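PDB 3LPE: transcription elongation factor Spt5 from Methanocaldococcus jannaschii, which stimulates transcription elongation as a heterodimer with Spt4, its NGN domain, the part present here, being the effector that contacts RNA polymerase through the clamp coiled-coil. Local coordinates for the interface of chains A and B. Coordinates in Å, arbitrary orientation; residue numbers count along the deposited sequence, not the author numbering. Chains: chain A, Putative transcription antitermination protein nusG; chain B, DNA-directed RNA polymerase subunit E''.

Contacts 1 and 3 are two halves of one seam: their C-alpha centres lie about 4 Å apart, and they share A:Tyr41, A:Ser42 and B:Ile34. Strand 40-45 of Spt5 pairs there with strand 30-33 of Spt4; contact 3 takes in the helix 22-35 side of that pairing and contact 1 the side of A:Glu56 and B:Ser39. Contact 2 stands apart, with its centre about 16 Å from contact 1 and 17 Å from contact 3, and joins the C-terminal end of chain A to B:Leu55 and B:Ser56. Two separated attachments should limit rocking of Spt4 against the NGN domain.

Contact 1: the interface of chains A and B. Residues chain A 41-42, 56; chain B 33-35, 39.
An antiparallel beta junction between the Spt5 NGN domain and Spt4 joins the two subunits of the heterodimer here, with A:Ser42 bridged to B:Val33 and a side-chain bond beside it. The carbonyl oxygen of A:Tyr41 accepts two backbone N-H groups. B:Asn35 N comes in the carbonyl plane, on a lone pair, at 3.1 Å from A:Tyr41 O, and its bond is nearly straight, 170° at the hydrogen. B:Ile34 N is nearer, 2.9 Å from the same A:Tyr41 O, but stands 40° above the carbonyl plane and makes a more bent bond. Beside this fork, the B:Ser39 hydroxyl OG donates to A:Glu56 OE2 at 2.6 Å, on the syn side of the carboxylate. A:Ser42 OG donates to that same oxygen from the anti side at 2.7 Å, so two hydroxyls from different chains grip one oxygen, which should restrict rotation of the carboxylate. The extended A:Glu56 side chain, with CG anti to the backbone N (chi1 -173°), carries its carboxylate to B:Ser39. A:Tyr41 CD1 lies 3.9 Å from B:Asn35 CB, which stands obliquely off the ring plane; the two side chains run alongside each other, while ring and amide planes are almost perpendicular. In the fold, A:Tyr41 and A:Ser42 lie on strand 40-45 and A:Glu56 on strand 52-57, facing the end of Spt4 strand 30-33 and the loop leading to helix 40-44.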
# COMPACT_ATOMS: atom_id res chain seq x y z
N TYR A 41 -1.65 -3.55 -8.33
CA TYR A 41 -0.95 -2.31 -8.62
C TYR A 41 -0.52 -1.51 -7.40
O TYR A 41 0.50 -0.83 -7.43
CB TYR A 41 -1.81 -1.44 -9.53
CG TYR A 41 -2.31 -2.19 -10.73
CD1 TYR A 41 -1.44 -2.93 -11.53
CD2 TYR A 41 -3.64 -2.13 -11.10
CE1 TYR A 41 -1.89 -3.61 -12.66
CE2 TYR A 41 -4.11 -2.80 -12.23
CZ TYR A 41 -3.23 -3.53 -13.01
OH TYR A 41 -3.69 -4.19 -14.13
N SER A 42 -1.30 -1.60 -6.33
CA SER A 42 -0.90 -0.94 -5.09
C SER A 42 -1.62 -1.57 -3.92
O SER A 42 -2.60 -2.26 -4.10
CB SER A 42 -1.15 0.58 -5.13
OG SER A 42 -2.53 0.87 -4.99
N GLU A 56 -5.46 -2.53 -4.76
CA GLU A 56 -5.84 -2.09 -6.10
C GLU A 56 -5.36 -3.14 -7.12
O GLU A 56 -4.16 -3.47 -7.21
CB GLU A 56 -5.21 -0.73 -6.38
CG GLU A 56 -5.65 -0.05 -7.68
CD GLU A 56 -4.91 1.25 -7.93
OE1 GLU A 56 -5.41 2.07 -8.71
OE2 GLU A 56 -3.84 1.46 -7.34
N VAL B 33 3.46 0.89 -3.74
CA VAL B 33 3.15 1.03 -5.14
C VAL B 33 3.94 0.01 -5.96
O VAL B 33 5.17 0.09 -6.06
CB VAL B 33 3.46 2.45 -5.64
CG1 VAL B 33 3.12 2.57 -7.13
CG2 VAL B 33 2.67 3.44 -4.79
N ILE B 34 3.23 -0.94 -6.54
CA ILE B 34 3.88 -1.97 -7.32
C ILE B 34 3.99 -1.53 -8.78
O ILE B 34 5.00 -1.75 -9.43
CB ILE B 34 3.09 -3.29 -7.22
CG1 ILE B 34 3.03 -3.74 -5.75
CG2 ILE B 34 3.72 -4.36 -8.06
CD1 ILE B 34 2.10 -4.90 -5.51
N ASN B 35 2.93 -0.91 -9.29
CA ASN B 35 2.91 -0.43 -10.68
C ASN B 35 2.36 0.99 -10.75
O ASN B 35 1.16 1.20 -10.85
CB ASN B 35 2.09 -1.36 -11.58
CG ASN B 35 2.15 -0.95 -13.06
OD1 ASN B 35 2.45 0.20 -13.38
ND2 ASN B 35 1.87 -1.89 -13.95
N SER B 39 -1.47 2.39 -11.38
CA SER B 39 -2.14 2.64 -10.11
C SER B 39 -2.80 4.03 -10.03
O SER B 39 -2.13 5.05 -10.07
CB SER B 39 -1.17 2.43 -8.94
OG SER B 39 -1.73 2.88 -7.74

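Contact 2: the interface of chains A and B. Residues chain A 89-90, 92; chain B 55-56.
The C-terminal end of Spt5 helix 83-90 and the terminal residue beyond it meet B:Leu55 in the loop after Spt4 strand 51-53, together with B:Ser56 at the start of strand 56-57. A:Pro92 and B:Leu55 provide the main packing, their side chains crossing at about a right angle. The pyrrolidine carbon CG of A:Pro92 presses on B:Leu55 CB at 3.5 Å, a tight approach for two carbons. Its neighbour CD on A:Pro92 lies 3.4 Å from the backbone oxygen O of B:Leu55, so adjacent ring carbons meet both the side chain and the main chain of B:Leu55. B:Ser56 extends this apolar surface through its methylene: CB is 3.8 Å from A:Pro92 CG. B:Leu55 has CG anti to its carbonyl carbon (chi1 -62°), and the fully extended branch beyond directs methyl CD1 towards the helix end, where it comes to 3.5 Å from the backbone O of A:Leu89. A polar link runs through water 1, which lies 2.5 Å from A:Leu90 O and 3.2 Å from B:Leu55 O; this water can bridge the two carbonyl oxygens, both acceptors. The hidden surface of the patch sums to 114 Å², with A:Pro92 and B:Leu55 as the chief contributors. The site lies at the C-terminal end of the NGN construct, where helix 83-90 and its tail rest against the loop between strands 51-53 and 56-57 of Spt4 and the first residue of the latter.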
# COMPACT_ATOMS: atom_id res chain seq x y z
N LEU A 89 -7.73 8.95 3.04
CA LEU A 89 -6.71 8.14 3.71
C LEU A 89 -5.28 8.52 3.31
O LEU A 89 -4.33 8.25 4.04
CB LEU A 89 -6.95 6.65 3.44
CG LEU A 89 -8.31 6.14 3.92
CD1 LEU A 89 -8.49 4.67 3.61
CD2 LEU A 89 -8.44 6.40 5.39
N LEU A 90 -5.15 9.17 2.15
CA LEU A 90 -3.84 9.51 1.59
C LEU A 90 -3.13 10.61 2.36
O LEU A 90 -1.90 10.60 2.48
CB LEU A 90 -3.97 9.90 0.12
CG LEU A 90 -3.64 8.79 -0.87
CD1 LEU A 90 -3.92 7.43 -0.28
CD2 LEU A 90 -4.42 8.99 -2.16
N PRO A 92 -3.31 11.53 5.97
CA PRO A 92 -3.79 11.18 7.31
C PRO A 92 -4.27 12.39 8.12
O PRO A 92 -5.47 12.56 8.35
CB PRO A 92 -2.56 10.55 7.96
CG PRO A 92 -1.77 9.98 6.83
CD PRO A 92 -2.05 10.83 5.62
OXT PRO A 92 -3.49 13.22 8.58
N LEU B 55 2.39 7.27 4.72
CA LEU B 55 1.32 8.21 4.40
C LEU B 55 1.58 9.60 4.96
O LEU B 55 1.15 10.61 4.40
CB LEU B 55 -0.05 7.70 4.86
CG LEU B 55 -0.45 6.39 4.18
CD1 LEU B 55 -1.82 5.95 4.68
CD2 LEU B 55 -0.46 6.58 2.66
N SER B 56 2.31 9.66 6.06
CA SER B 56 2.73 10.93 6.62
C SER B 56 4.04 10.74 7.38
O SER B 56 4.34 9.65 7.89
CB SER B 56 1.65 11.53 7.56
OG SER B 56 1.63 10.87 8.80
O HOH W 1 0.27 10.21 1.40

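Contact 3: the interface of chains A and B. Residues chain A 30, 33, 40-43; chain B 32, 34.
Backbone hydrogen bonds between A:Ile43 and B:Ile32 form the first kind of interaction, an antiparallel bridge bonded in both directions. B:Ile32 N donates to A:Ile43 O at 2.8 Å, with 170° at the hydrogen and the donor almost in line with the carbonyl. The return bond, A:Ile43 N to B:Ile32 O, measures 2.9 Å and is more bent, although its donor stays in the carbonyl plane. The pair helps set the register of strand 40-45 against strand 30-33. Apolar packing is the second kind, on the face of the seam towards helix 22-35. B:Ile32 offers CG2 and CD1 to the A:Ala30 methyl, with CG2 3.8 Å from A:Ala30 CB. Its CG1 branch is anti to the carbonyl carbon (chi1 -61°), which brings CD1 round to the same methyl. B:Ile34, which hides 66 Å² against Spt5, reaches between helix and strand with its terminal methyl. It crosses both A:Val40 and A:Ile43 obliquely, and the small A:Ala33 methyl closes over it from the helix. Three Spt5 side chains meet this methyl: B:Ile34 CD1 lies 3.9 Å from each of A:Ala33 CB, A:Val40 CG1 and A:Ile43 CD1.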
# COMPACT_ATOMS: atom_id res chain seq x y z
N ALA A 30 2.79 -7.75 -1.31
CA ALA A 30 3.60 -7.14 -2.38
C ALA A 30 4.60 -8.17 -2.92
O ALA A 30 4.79 -8.30 -4.13
CB ALA A 30 4.33 -5.91 -1.87
N ALA A 33 2.66 -10.71 -5.01
CA ALA A 33 2.18 -10.12 -6.24
C ALA A 33 3.31 -10.13 -7.30
O ALA A 33 3.08 -10.51 -8.44
CB ALA A 33 1.67 -8.70 -6.00
N VAL A 40 -1.69 -6.75 -9.54
CA VAL A 40 -1.93 -5.96 -8.34
C VAL A 40 -1.05 -4.72 -8.47
O VAL A 40 0.16 -4.83 -8.70
CB VAL A 40 -1.55 -6.76 -7.08
CG1 VAL A 40 -1.65 -5.89 -5.83
CG2 VAL A 40 -2.42 -8.00 -6.94
N TYR A 41 -1.65 -3.55 -8.33
CA TYR A 41 -0.95 -2.31 -8.62
C TYR A 41 -0.52 -1.51 -7.40
O TYR A 41 0.50 -0.83 -7.43
CB TYR A 41 -1.81 -1.44 -9.53
CG TYR A 41 -2.31 -2.19 -10.73
CD1 TYR A 41 -1.44 -2.93 -11.53
CD2 TYR A 41 -3.64 -2.13 -11.10
CE1 TYR A 41 -1.89 -3.61 -12.66
CE2 TYR A 41 -4.11 -2.80 -12.23
CZ TYR A 41 -3.23 -3.53 -13.01
OH TYR A 41 -3.69 -4.19 -14.13
N SER A 42 -1.30 -1.60 -6.33
CA SER A 42 -0.90 -0.94 -5.09
C SER A 42 -1.62 -1.57 -3.92
O SER A 42 -2.60 -2.26 -4.10
CB SER A 42 -1.15 0.58 -5.13
OG SER A 42 -2.53 0.87 -4.99
N ILE A 43 -1.07 -1.35 -2.72
CA ILE A 43 -1.58 -1.93 -1.49
C ILE A 43 -1.50 -0.83 -0.46
O ILE A 43 -0.48 -0.17 -0.33
CB ILE A 43 -0.75 -3.14 -1.04
CG1 ILE A 43 -0.72 -4.21 -2.12
CG2 ILE A 43 -1.34 -3.78 0.22
CD1 ILE A 43 0.47 -5.13 -1.98
N ILE B 32 2.13 0.79 -0.69
CA ILE B 32 3.11 0.08 -1.50
C ILE B 32 2.66 0.20 -2.93
O ILE B 32 1.59 -0.29 -3.28
CB ILE B 32 3.17 -1.41 -1.15
CG1 ILE B 32 3.58 -1.61 0.31
CG2 ILE B 32 4.16 -2.13 -2.07
CD1 ILE B 32 3.60 -3.06 0.71
N ILE B 34 3.23 -0.94 -6.54
CA ILE B 34 3.88 -1.97 -7.32
C ILE B 34 3.99 -1.53 -8.78
O ILE B 34 5.00 -1.75 -9.43
CB ILE B 34 3.09 -3.29 -7.22
CG1 ILE B 34 3.03 -3.74 -5.75
CG2 ILE B 34 3.72 -4.36 -8.06
CD1 ILE B 34 2.10 -4.90 -5.51